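Local coordinates for WbbZ protein (Klebsiella pneumoniae subsp. pneumoniae NTUH-K2044, PDB 6X1L) that is of uncharacterized function but belongs to the polysaccharide pyruvyl transferase family, and so probably transfers pyruvyl groups to sugars of a bacterial surface polysaccharide, at residues 159-164 with 214-219; 33-37 with 209-213; 11-16 with 45-51; 100-104 with 147-151. The contacts are given in a common frame with arbitrary orientation. Numbering follows the deposited sequence.

In the fold
The four contacts lie among helices and loops around the two parallel sheets of a GT-B-like fold. Contacts 1 and 2 (centres about 13 Å apart) share helix 203-218, touch through Y159 against T210 and R211, and meet the second subunit. Contacts 2 and 3 (centres about 22 Å apart) use the start and end of helix 33-48. Contact 3 closes first along the chain; contact 4, nested inside the loop closed by contact 2, its centre about 13 Å from contact 3's, packs M102 and M150 on F11, L15 and F45. V37 on A151 joins contacts 2 and 4. Contacts 3 and 4 pack the six-stranded half, contact 2 adds helix 203-218, contact 1 fixes the loop before strand 167-172.

Contact 1: residues 159-164 with 214-219; sequences YLSLKP and INFLEE
An ST turn in the irregular segment 159-164, part of the loop that leads to strand 167-172, is held by a glutamate at the C-terminal end of helix 203-218. CA atoms pair as L160 with I214 (6.8 Å), S161 with N215 (6.1 Å) and P164 with E219 (5.9 Å). S161 takes chi1 p, so that OG accepts from K163 N at 3.3 Å while donating to E218 OE1 at 2.6 Å. L162 follows in a left-handed conformation (61/25), its N also facing the carboxylate. E218, chi1 m and chi2 t, collects S161 N on OE1 (2.9 Å) and L162 N on OE2 (2.9 Å); a weaker bond joins S161 N to OE2 (3.0 Å). I214 (m, t) covers the start of the segment, its CD1 3.5 Å from Y159 CB and its CG2 4.0 Å from L160 CD2, while Y159 OH bonds to D44. K163 (chi1 near -116°, chi2 and chi3 t, chi4 m) lays CD 3.3 Å from OE2 of E219 (m, t), its NZ forming a long 4.0 Å salt bridge with that oxygen. F204 of the second subunit packs on S161. A water donates to S161 OG at 2.6 Å and N215 O at 2.9 Å.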
loop_
_atom_site.group_PDB
_atom_site.type_symbol
_atom_site.label_atom_id
_atom_site.label_comp_id
_atom_site.label_asym_id
_atom_site.label_seq_id
_atom_site.Cartn_x
_atom_site.Cartn_y
_atom_site.Cartn_z
ATOM N N TYR A 159 -8.865 -6.494 9.274
ATOM C CA TYR A 159 -8.214 -6.211 8.004
ATOM C C TYR A 159 -9.062 -6.589 6.796
ATOM O O TYR A 159 -8.748 -6.158 5.682
ATOM C CB TYR A 159 -6.876 -6.957 7.916
ATOM C CG TYR A 159 -5.898 -6.621 9.015
ATOM C CD1 TYR A 159 -5.941 -7.285 10.241
ATOM C CD2 TYR A 159 -4.918 -5.656 8.827
ATOM C CE1 TYR A 159 -5.051 -6.981 11.248
ATOM C CE2 TYR A 159 -4.013 -5.348 9.834
ATOM C CZ TYR A 159 -4.086 -6.017 11.042
ATOM O OH TYR A 159 -3.197 -5.715 12.051
ATOM N N LEU A 160 -10.112 -7.383 6.986
ATOM C CA LEU A 160 -10.846 -7.956 5.868
ATOM C C LEU A 160 -11.743 -6.917 5.208
ATOM O O LEU A 160 -12.319 -6.051 5.874
ATOM C CB LEU A 160 -11.687 -9.144 6.338
ATOM C CG LEU A 160 -10.926 -10.291 7.011
ATOM C CD1 LEU A 160 -11.877 -11.392 7.466
ATOM C CD2 LEU A 160 -9.856 -10.853 6.088
ATOM N N SER A 161 -11.856 -7.009 3.887
ATOM C CA SER A 161 -12.840 -6.229 3.152
ATOM C C SER A 161 -14.137 -6.991 2.930
ATOM O O SER A 161 -15.172 -6.363 2.676
ATOM C CB SER A 161 -12.274 -5.800 1.795
ATOM O OG SER A 161 -12.145 -6.911 0.920
ATOM N N LEU A 162 -14.095 -8.323 3.020
ATOM C CA LEU A 162 -15.247 -9.197 2.777
ATOM C C LEU A 162 -15.768 -9.063 1.349
ATOM O O LEU A 162 -16.938 -9.339 1.075
ATOM C CB LEU A 162 -16.370 -8.942 3.786
ATOM C CG LEU A 162 -15.995 -9.179 5.249
ATOM C CD1 LEU A 162 -17.223 -9.079 6.144
ATOM C CD2 LEU A 162 -15.314 -10.528 5.406
ATOM N N LYS A 163 -14.907 -8.643 0.431
ATOM C CA LYS A 163 -15.281 -8.611 -0.974
ATOM C C LYS A 163 -15.322 -10.031 -1.533
ATOM O O LYS A 163 -14.453 -10.848 -1.217
ATOM C CB LYS A 163 -14.300 -7.757 -1.775
ATOM C CG LYS A 163 -14.931 -6.516 -2.382
ATOM C CD LYS A 163 -13.963 -5.790 -3.293
ATOM C CE LYS A 163 -14.664 -4.695 -4.069
ATOM N NZ LYS A 163 -15.742 -5.226 -4.946
ATOM N N PRO A 164 -16.310 -10.353 -2.364
ATOM C CA PRO A 164 -16.483 -11.740 -2.810
ATOM C C PRO A 164 -15.347 -12.209 -3.709
ATOM O O PRO A 164 -14.636 -11.421 -4.336
ATOM C CB PRO A 164 -17.812 -11.706 -3.578
ATOM C CG PRO A 164 -18.484 -10.435 -3.154
ATOM C CD PRO A 164 -17.382 -9.473 -2.854
ATOM N N ILE A 214 -4.100 -7.996 1.771
ATOM C CA ILE A 214 -5.259 -8.838 2.057
ATOM C C ILE A 214 -6.401 -8.533 1.091
ATOM O O ILE A 214 -7.038 -9.452 0.560
ATOM C CB ILE A 214 -5.690 -8.667 3.525
ATOM C CG1 ILE A 214 -4.675 -9.340 4.455
ATOM C CG2 ILE A 214 -7.094 -9.225 3.746
ATOM C CD1 ILE A 214 -5.022 -9.230 5.917
ATOM N N ASN A 215 -6.683 -7.243 0.847
ATOM C CA ASN A 215 -7.717 -6.882 -0.123
ATOM C C ASN A 215 -7.459 -7.539 -1.469
ATOM O O ASN A 215 -8.387 -8.043 -2.112
ATOM C CB ASN A 215 -7.787 -5.365 -0.308
ATOM C CG ASN A 215 -8.307 -4.643 0.912
ATOM O OD1 ASN A 215 -8.979 -5.224 1.764
ATOM N ND2 ASN A 215 -8.004 -3.359 0.996
ATOM N N PHE A 216 -6.202 -7.526 -1.916
ATOM C CA PHE A 216 -5.861 -8.135 -3.196
ATOM C C PHE A 216 -6.179 -9.623 -3.190
ATOM O O PHE A 216 -6.817 -10.139 -4.115
ATOM C CB PHE A 216 -4.382 -7.899 -3.502
ATOM C CG PHE A 216 -3.903 -8.594 -4.743
ATOM C CD1 PHE A 216 -4.094 -8.017 -5.992
ATOM C CD2 PHE A 216 -3.268 -9.827 -4.665
ATOM C CE1 PHE A 216 -3.659 -8.650 -7.140
ATOM C CE2 PHE A 216 -2.833 -10.469 -5.814
ATOM C CZ PHE A 216 -3.028 -9.877 -7.051
ATOM N N LEU A 217 -5.758 -10.324 -2.135
ATOM C CA LEU A 217 -5.869 -11.778 -2.112
ATOM C C LEU A 217 -7.301 -12.247 -1.908
ATOM O O LEU A 217 -7.669 -13.323 -2.393
ATOM C CB LEU A 217 -4.971 -12.343 -1.008
ATOM C CG LEU A 217 -3.475 -12.089 -1.186
ATOM C CD1 LEU A 217 -2.727 -12.417 0.102
ATOM C CD2 LEU A 217 -2.941 -12.917 -2.346
ATOM N N GLU A 218 -8.118 -11.468 -1.188
ATOM C CA GLU A 218 -9.476 -11.898 -0.858
ATOM C C GLU A 218 -10.284 -12.284 -2.093
ATOM O O GLU A 218 -11.154 -13.161 -2.017
ATOM C CB GLU A 218 -10.211 -10.795 -0.095
ATOM C CG GLU A 218 -9.875 -10.694 1.387
ATOM C CD GLU A 218 -10.612 -9.549 2.072
ATOM O OE1 GLU A 218 -10.190 -8.384 1.917
ATOM O OE2 GLU A 218 -11.625 -9.813 2.754
ATOM N N GLU A 219 -10.020 -11.645 -3.231
ATOM C CA GLU A 219 -10.845 -11.819 -4.422
ATOM C C GLU A 219 -10.427 -13.007 -5.279
ATOM O O GLU A 219 -11.041 -13.239 -6.326
ATOM C CB GLU A 219 -10.826 -10.534 -5.260
ATOM C CG GLU A 219 -11.553 -9.372 -4.597
ATOM C CD GLU A 219 -11.602 -8.116 -5.460
ATOM O OE1 GLU A 219 -10.528 -7.584 -5.824
ATOM O OE2 GLU A 219 -12.722 -7.661 -5.777
HETATM O O HOH W 1 -10.995 -6.887 -1.435
#

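Contact 2: residues 33-37 with 209-213; sequences AGDGV and STRCM
This is a buried, steeply crossed helix-helix contact between the N-terminal part of helix 33-48, of the six-stranded half, and the middle of helix 203-218. The short axes approach to 9.1 Å and cross at -110°. CA atoms lie closest at V37 with T210 (5.5 Å) and A33 with S209 (6.8 Å). Small residues permit the approach: G36 has no side chain where a CB would point at S209 and T210, and its O lies 3.4 Å from T210 OG1. Selenomethionine M213, chi1 m, chi2 t and chi3 p, lays SE 3.5 Å from A33 CB and 3.7 Å from V37 CG2; L233 and V230 cover it. S209 (t) and T210 (m) bring OG and OG1 to one water, 2.7 Å from S209 OG, which donates to A33 O (2.8 Å) and T210 OG1 (3.1 Å). T210 OG1 also bonds to A206 O and, a turn along helix 33-48, to S40 OG. Between the two segments no direct hydrogen bond forms; apolar contacts and one bridging water join them.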
loop_
_atom_site.group_PDB
_atom_site.type_symbol
_atom_site.label_atom_id
_atom_site.label_comp_id
_atom_site.label_asym_id
_atom_site.label_seq_id
_atom_site.Cartn_x
_atom_site.Cartn_y
_atom_site.Cartn_z
ATOM N N ALA A 33 6.622 -5.504 2.051
ATOM C CA ALA A 33 5.298 -5.513 2.662
ATOM C C ALA A 33 5.040 -6.770 3.480
ATOM O O ALA A 33 4.170 -6.752 4.359
ATOM C CB ALA A 33 4.224 -5.352 1.583
ATOM N N GLY A 34 5.759 -7.860 3.204
ATOM C CA GLY A 34 5.733 -8.994 4.113
ATOM C C GLY A 34 6.173 -8.607 5.510
ATOM O O GLY A 34 5.568 -9.017 6.503
ATOM N N ASP A 35 7.224 -7.791 5.606
ATOM C CA ASP A 35 7.678 -7.310 6.902
ATOM C C ASP A 35 6.691 -6.342 7.538
ATOM O O ASP A 35 6.686 -6.200 8.766
ATOM C CB ASP A 35 9.049 -6.667 6.747
ATOM C CG ASP A 35 10.128 -7.695 6.475
ATOM O OD1 ASP A 35 10.369 -8.540 7.363
ATOM O OD2 ASP A 35 10.707 -7.687 5.366
ATOM N N GLY A 36 5.856 -5.678 6.737
ATOM C CA GLY A 36 4.773 -4.901 7.309
ATOM C C GLY A 36 3.700 -5.764 7.938
ATOM O O GLY A 36 3.040 -5.342 8.892
ATOM N N VAL A 37 3.499 -6.972 7.410
ATOM C CA VAL A 37 2.554 -7.905 8.017
ATOM C C VAL A 37 3.050 -8.354 9.387
ATOM O O VAL A 37 2.267 -8.466 10.339
ATOM C CB VAL A 37 2.317 -9.107 7.084
ATOM C CG1 VAL A 37 1.336 -10.073 7.711
ATOM C CG2 VAL A 37 1.818 -8.627 5.717
ATOM N N SER A 209 -0.982 -1.074 4.835
ATOM C CA SER A 209 -0.291 -1.867 3.823
ATOM C C SER A 209 -0.732 -3.323 3.875
ATOM O O SER A 209 -0.888 -3.973 2.834
ATOM C CB SER A 209 1.221 -1.767 4.004
ATOM O OG SER A 209 1.885 -2.695 3.159
ATOM N N THR A 210 -0.941 -3.855 5.082
ATOM C CA THR A 210 -1.388 -5.236 5.206
ATOM C C THR A 210 -2.823 -5.395 4.713
ATOM O O THR A 210 -3.174 -6.422 4.117
ATOM C CB THR A 210 -1.242 -5.697 6.662
ATOM O OG1 THR A 210 0.125 -5.547 7.070
ATOM C CG2 THR A 210 -1.641 -7.145 6.810
ATOM N N ARG A 211 -3.665 -4.386 4.944
ATOM C CA ARG A 211 -5.006 -4.402 4.366
ATOM C C ARG A 211 -4.946 -4.483 2.847
ATOM O O ARG A 211 -5.693 -5.255 2.231
ATOM C CB ARG A 211 -5.787 -3.166 4.812
ATOM C CG ARG A 211 -6.235 -3.234 6.262
ATOM C CD ARG A 211 -7.156 -2.082 6.656
ATOM N NE ARG A 211 -7.581 -2.223 8.047
ATOM C CZ ARG A 211 -7.015 -1.597 9.075
ATOM N NH1 ARG A 211 -6.005 -0.759 8.875
ATOM N NH2 ARG A 211 -7.461 -1.804 10.306
ATOM N N CYS A 212 -4.048 -3.709 2.227
ATOM C CA CYS A 212 -3.893 -3.748 0.774
ATOM C C CYS A 212 -3.613 -5.162 0.283
ATOM O O CYS A 212 -4.292 -5.665 -0.619
ATOM C CB CYS A 212 -2.771 -2.808 0.340
ATOM S SG CYS A 212 -3.183 -1.054 0.433
HETATM N N MSE A 213 -2.614 -5.821 0.864
HETATM C CA MSE A 213 -2.260 -7.168 0.435
HETATM C C MSE A 213 -3.435 -8.117 0.621
HETATM O O MSE A 213 -3.733 -8.935 -0.251
HETATM C CB MSE A 213 -1.046 -7.687 1.215
HETATM C CG MSE A 213 0.229 -6.866 1.030
HETATM SE SE MSE A 213 1.664 -7.667 2.126
HETATM C CE MSE A 213 2.099 -9.169 0.973
HETATM O O HOH W 2 2.099 -4.857 4.817
#

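Contact 3: residues 11-16 with 45-51; sequences FDLLLK and FFERNAL
A salt bridge from D12 OD2 to R48 NH1, 3.0 Å with a weak hydrogen bond, joins helix 6-21 to the end of helix 33-48; the helices precede and follow strand 23-27 in the chain, and helix 33-48, the beta-alpha-beta crossover to strand 53-55, closes in a Schellman motif. There L51 N bonds to F46 O at 2.8 Å and A50 N, weakly, to E47 O at 3.4 Å, A50 being C-prime at positive phi (54/35). CA atoms pair as D12 with N49 (7.1 Å) and K16 with L51 (7.0 Å). D12 (chi1 m) also brings OD1 to 3.0 Å of F45 CE1, at that ring's edge. Inward of these charges F45, chi1 t and chi2 83°, points at helix 6-21. F11 (chi1 t, chi2 66°) meets it obliquely: ring centroids are 5.0 Å apart with planes at 42°, and F11 CD2 lies 3.5 Å from F45 CE1. L15, chi1 near -89° and chi2 t, closes on the same ring with CD1 3.3 Å from F45 CE2. Y153 packs edge-to-face on F45, and F123 on F11; strand 98-104 lies beneath F11 and L15. Toward the C-terminal ends of the two segments L51 (m, t) fits between L15 and K16. L15 CB is 4.1 Å from L51 CD1, and K16 CG is 3.9 Å from L51 CD2.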
loop_
_atom_site.group_PDB
_atom_site.type_symbol
_atom_site.label_atom_id
_atom_site.label_comp_id
_atom_site.label_asym_id
_atom_site.label_seq_id
_atom_site.Cartn_x
_atom_site.Cartn_y
_atom_site.Cartn_z
ATOM N N PHE A 11 4.216 -17.957 24.680
ATOM C CA PHE A 11 4.742 -16.698 24.169
ATOM C C PHE A 11 4.121 -15.501 24.881
ATOM O O PHE A 11 4.832 -14.566 25.264
ATOM C CB PHE A 11 4.498 -16.623 22.661
ATOM C CG PHE A 11 5.235 -15.514 21.974
ATOM C CD1 PHE A 11 6.617 -15.518 21.913
ATOM C CD2 PHE A 11 4.545 -14.481 21.361
ATOM C CE1 PHE A 11 7.300 -14.505 21.270
ATOM C CE2 PHE A 11 5.220 -13.462 20.716
ATOM C CZ PHE A 11 6.600 -13.476 20.666
ATOM N N ASP A 12 2.797 -15.512 25.065
ATOM C CA ASP A 12 2.122 -14.409 25.744
ATOM C C ASP A 12 2.651 -14.233 27.165
ATOM O O ASP A 12 3.100 -13.146 27.547
ATOM C CB ASP A 12 0.609 -14.652 25.764
ATOM C CG ASP A 12 0.010 -14.768 24.369
ATOM O OD1 ASP A 12 0.722 -14.502 23.379
ATOM O OD2 ASP A 12 -1.180 -15.133 24.264
ATOM N N LEU A 13 2.597 -15.301 27.965
ATOM C CA LEU A 13 3.033 -15.215 29.357
ATOM C C LEU A 13 4.488 -14.779 29.458
ATOM O O LEU A 13 4.851 -13.989 30.337
ATOM C CB LEU A 13 2.830 -16.566 30.047
ATOM C CG LEU A 13 1.386 -17.063 30.122
ATOM C CD1 LEU A 13 1.330 -18.513 30.571
ATOM C CD2 LEU A 13 0.571 -16.181 31.055
ATOM N N LEU A 14 5.332 -15.267 28.551
ATOM C CA LEU A 14 6.755 -14.950 28.604
ATOM C C LEU A 14 7.002 -13.461 28.384
ATOM O O LEU A 14 7.719 -12.820 29.160
ATOM C CB LEU A 14 7.499 -15.785 27.567
ATOM C CG LEU A 14 9.009 -15.941 27.691
ATOM C CD1 LEU A 14 9.397 -16.542 29.038
ATOM C CD2 LEU A 14 9.485 -16.818 26.559
ATOM N N LEU A 15 6.419 -12.886 27.330
ATOM C CA LEU A 15 6.640 -11.465 27.096
ATOM C C LEU A 15 5.995 -10.615 28.181
ATOM O O LEU A 15 6.550 -9.581 28.567
ATOM C CB LEU A 15 6.140 -11.069 25.705
ATOM C CG LEU A 15 7.240 -11.245 24.654
ATOM C CD1 LEU A 15 6.684 -11.241 23.259
ATOM C CD2 LEU A 15 8.295 -10.157 24.791
ATOM N N LYS A 16 4.839 -11.035 28.698
ATOM C CA LYS A 16 4.254 -10.328 29.832
ATOM C C LYS A 16 5.155 -10.404 31.059
ATOM O O LYS A 16 5.215 -9.452 31.847
ATOM C CB LYS A 16 2.867 -10.890 30.147
ATOM C CG LYS A 16 1.840 -10.585 29.064
ATOM C CD LYS A 16 0.423 -10.560 29.604
ATOM C CE LYS A 16 -0.207 -11.938 29.594
ATOM N NZ LYS A 16 -1.680 -11.847 29.795
ATOM N N PHE A 45 -0.399 -7.983 18.743
ATOM C CA PHE A 45 0.033 -8.776 19.891
ATOM C C PHE A 45 0.264 -7.901 21.119
ATOM O O PHE A 45 -0.130 -8.268 22.231
ATOM C CB PHE A 45 1.297 -9.548 19.526
ATOM C CG PHE A 45 1.952 -10.232 20.697
ATOM C CD1 PHE A 45 1.510 -11.468 21.127
ATOM C CD2 PHE A 45 3.010 -9.637 21.359
ATOM C CE1 PHE A 45 2.113 -12.100 22.201
ATOM C CE2 PHE A 45 3.608 -10.260 22.434
ATOM C CZ PHE A 45 3.163 -11.493 22.855
ATOM N N PHE A 46 0.901 -6.740 20.940
ATOM C CA PHE A 46 1.118 -5.831 22.061
ATOM C C PHE A 46 -0.201 -5.342 22.645
ATOM O O PHE A 46 -0.379 -5.323 23.868
ATOM C CB PHE A 46 1.964 -4.638 21.617
ATOM C CG PHE A 46 3.399 -4.978 21.336
ATOM C CD1 PHE A 46 3.990 -6.088 21.912
ATOM C CD2 PHE A 46 4.160 -4.178 20.495
ATOM C CE1 PHE A 46 5.313 -6.399 21.656
ATOM C CE2 PHE A 46 5.482 -4.482 20.235
ATOM C CZ PHE A 46 6.061 -5.595 20.818
ATOM N N GLU A 47 -1.136 -4.936 21.784
ATOM C CA GLU A 47 -2.397 -4.390 22.272
ATOM C C GLU A 47 -3.224 -5.451 22.986
ATOM O O GLU A 47 -3.872 -5.161 23.998
ATOM C CB GLU A 47 -3.188 -3.782 21.112
ATOM C CG GLU A 47 -2.511 -2.588 20.457
ATOM C CD GLU A 47 -3.346 -1.980 19.339
ATOM O OE1 GLU A 47 -2.795 -1.191 18.540
ATOM O OE2 GLU A 47 -4.552 -2.296 19.257
ATOM N N ARG A 48 -3.208 -6.687 22.483
ATOM C CA ARG A 48 -4.040 -7.726 23.079
ATOM C C ARG A 48 -3.504 -8.177 24.432
ATOM O O ARG A 48 -4.273 -8.666 25.269
ATOM C CB ARG A 48 -4.157 -8.915 22.125
ATOM C CG ARG A 48 -5.291 -9.862 22.465
ATOM C CD ARG A 48 -4.763 -11.215 22.883
ATOM N NE ARG A 48 -4.066 -11.876 21.785
ATOM C CZ ARG A 48 -3.475 -13.062 21.884
ATOM N NH1 ARG A 48 -3.494 -13.722 23.034
ATOM N NH2 ARG A 48 -2.868 -13.588 20.830
ATOM N N ASN A 49 -2.204 -8.024 24.670
ATOM C CA ASN A 49 -1.590 -8.410 25.934
ATOM C C ASN A 49 -1.270 -7.215 26.822
ATOM O O ASN A 49 -0.510 -7.360 27.786
ATOM C CB ASN A 49 -0.320 -9.225 25.677
ATOM C CG ASN A 49 -0.614 -10.596 25.094
ATOM O OD1 ASN A 49 -0.208 -10.906 23.976
ATOM N ND2 ASN A 49 -1.318 -11.428 25.856
ATOM N N ALA A 50 -1.833 -6.040 26.521
ATOM C CA ALA A 50 -1.609 -4.821 27.301
ATOM C C ALA A 50 -0.126 -4.498 27.450
ATOM O O ALA A 50 0.306 -3.985 28.484
ATOM C CB ALA A 50 -2.272 -4.908 28.680
ATOM N N LEU A 51 0.671 -4.796 26.429
ATOM C CA LEU A 51 2.113 -4.575 26.478
ATOM C C LEU A 51 2.421 -3.203 25.892
ATOM O O LEU A 51 2.312 -2.999 24.678
ATOM C CB LEU A 51 2.855 -5.674 25.723
ATOM C CG LEU A 51 2.655 -7.089 26.262
ATOM C CD1 LEU A 51 3.319 -8.094 25.340
ATOM C CD2 LEU A 51 3.206 -7.204 27.673
#

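Contact 4: residues 100-104 with 147-151; sequences IIMPS and TDDMA
P103 is the residue most covered here, with M150 next and M102 after it. The proline sits where strand 98-104 turns a corner (phi/psi -43/115), and its CA faces that of D149 at 5.4 Å. Its ring, C-gamma exo, points into the loop 147-151: CG lies 3.6 Å from T147 CG2, CB 3.5 Å from D148 O, and CD 3.6 Å from SE of M150. M150, a selenomethionine with all three chi angles m, folds back so that its SE also lies 3.9 Å from CE of selenomethionine M102. M102 is likewise m at every chi. No direct hydrogen bond crosses. Instead one water donates to P103 O (2.8 Å) and, weakly, to D149 OD1 (2.7 Å), and accepts from M150 N (2.9 Å). D149, chi1 t, forms an Asx turn as OD2 accepts from A151 N at 2.9 Å, at the start of the 3-10 segment that begins with M150; R125 makes a salt bridge to OD1 and H229 a hydrogen bond to OD2. The corner at P103, at the C-terminal edge of a strand inside the six-stranded parallel sheet, between strands 67-71 and 120-124, thus packs on the loop leaving that sheet's last strand, 144-146, with F11 and L15 of helix 6-21 over M102 and with I38, T42 and F45 of helix 33-48 against M150.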
loop_
_atom_site.group_PDB
_atom_site.type_symbol
_atom_site.label_atom_id
_atom_site.label_comp_id
_atom_site.label_asym_id
_atom_site.label_seq_id
_atom_site.Cartn_x
_atom_site.Cartn_y
_atom_site.Cartn_z
ATOM N N ILE A 100 15.781 -8.960 22.787
ATOM C CA ILE A 100 14.822 -10.014 22.482
ATOM C C ILE A 100 14.576 -10.003 20.980
ATOM O O ILE A 100 14.081 -9.011 20.430
ATOM C CB ILE A 100 13.510 -9.826 23.257
ATOM C CG1 ILE A 100 13.757 -9.924 24.762
ATOM C CG2 ILE A 100 12.487 -10.859 22.816
ATOM C CD1 ILE A 100 12.505 -9.760 25.590
ATOM N N ILE A 101 14.922 -11.101 20.318
ATOM C CA ILE A 101 14.685 -11.248 18.889
ATOM C C ILE A 101 13.344 -11.950 18.714
ATOM O O ILE A 101 13.205 -13.130 19.040
ATOM C CB ILE A 101 15.820 -12.020 18.205
ATOM C CG1 ILE A 101 17.134 -11.244 18.335
ATOM C CG2 ILE A 101 15.483 -12.276 16.743
ATOM C CD1 ILE A 101 18.309 -11.901 17.644
HETATM N N MSE A 102 12.353 -11.218 18.211
HETATM C CA MSE A 102 11.019 -11.773 17.977
HETATM C C MSE A 102 11.100 -12.874 16.904
HETATM O O MSE A 102 12.086 -12.926 16.169
HETATM C CB MSE A 102 10.055 -10.642 17.591
HETATM C CG MSE A 102 9.897 -9.602 18.697
HETATM SE SE MSE A 102 9.078 -10.308 20.346
HETATM C CE MSE A 102 7.205 -9.998 19.842
ATOM N N PRO A 103 10.079 -13.767 16.830
ATOM C CA PRO A 103 10.201 -14.980 15.999
ATOM C C PRO A 103 10.822 -14.760 14.628
ATOM O O PRO A 103 10.245 -14.080 13.770
ATOM C CB PRO A 103 8.749 -15.454 15.878
ATOM C CG PRO A 103 8.148 -15.053 17.182
ATOM C CD PRO A 103 8.785 -13.733 17.543
ATOM N N SER A 104 11.999 -15.346 14.412
ATOM C CA SER A 104 12.821 -15.002 13.262
ATOM C C SER A 104 13.417 -16.246 12.617
ATOM O O SER A 104 13.509 -17.318 13.223
ATOM C CB SER A 104 13.950 -14.040 13.654
ATOM O OG SER A 104 13.429 -12.781 14.048
ATOM N N THR A 147 8.474 -20.752 18.146
ATOM C CA THR A 147 7.052 -20.447 18.076
ATOM C C THR A 147 6.761 -19.922 16.677
ATOM O O THR A 147 7.673 -19.673 15.887
ATOM C CB THR A 147 6.638 -19.447 19.164
ATOM O OG1 THR A 147 5.218 -19.262 19.145
ATOM C CG2 THR A 147 7.338 -18.112 18.972
ATOM N N ASP A 148 5.475 -19.773 16.373
ATOM C CA ASP A 148 5.067 -19.359 15.037
ATOM C C ASP A 148 5.530 -17.940 14.725
ATOM O O ASP A 148 5.658 -17.092 15.612
ATOM C CB ASP A 148 3.546 -19.442 14.895
ATOM C CG ASP A 148 3.048 -20.868 14.792
ATOM O OD1 ASP A 148 3.675 -21.670 14.067
ATOM O OD2 ASP A 148 2.029 -21.188 15.440
ATOM N N ASP A 149 5.788 -17.694 13.439
ATOM C CA ASP A 149 5.950 -16.333 12.941
ATOM C C ASP A 149 4.833 -15.447 13.479
ATOM O O ASP A 149 3.704 -15.899 13.690
ATOM C CB ASP A 149 5.944 -16.331 11.409
ATOM C CG ASP A 149 6.106 -14.934 10.815
ATOM O OD1 ASP A 149 7.259 -14.479 10.641
ATOM O OD2 ASP A 149 5.077 -14.290 10.516
HETATM N N MSE A 150 5.161 -14.183 13.731
HETATM C CA MSE A 150 4.205 -13.249 14.327
HETATM C C MSE A 150 2.902 -13.139 13.529
HETATM O O MSE A 150 1.830 -12.963 14.113
HETATM C CB MSE A 150 4.824 -11.855 14.474
HETATM C CG MSE A 150 5.950 -11.753 15.488
HETATM SE SE MSE A 150 5.436 -12.325 17.284
HETATM C CE MSE A 150 4.084 -10.982 17.686
ATOM N N ALA A 151 2.992 -13.263 12.200
ATOM C CA ALA A 151 1.813 -13.052 11.359
ATOM C C ALA A 151 0.672 -13.999 11.705
ATOM O O ALA A 151 -0.488 -13.681 11.428
ATOM C CB ALA A 151 2.174 -13.194 9.879
HETATM O O HOH W 3 7.754 -13.197 12.925
#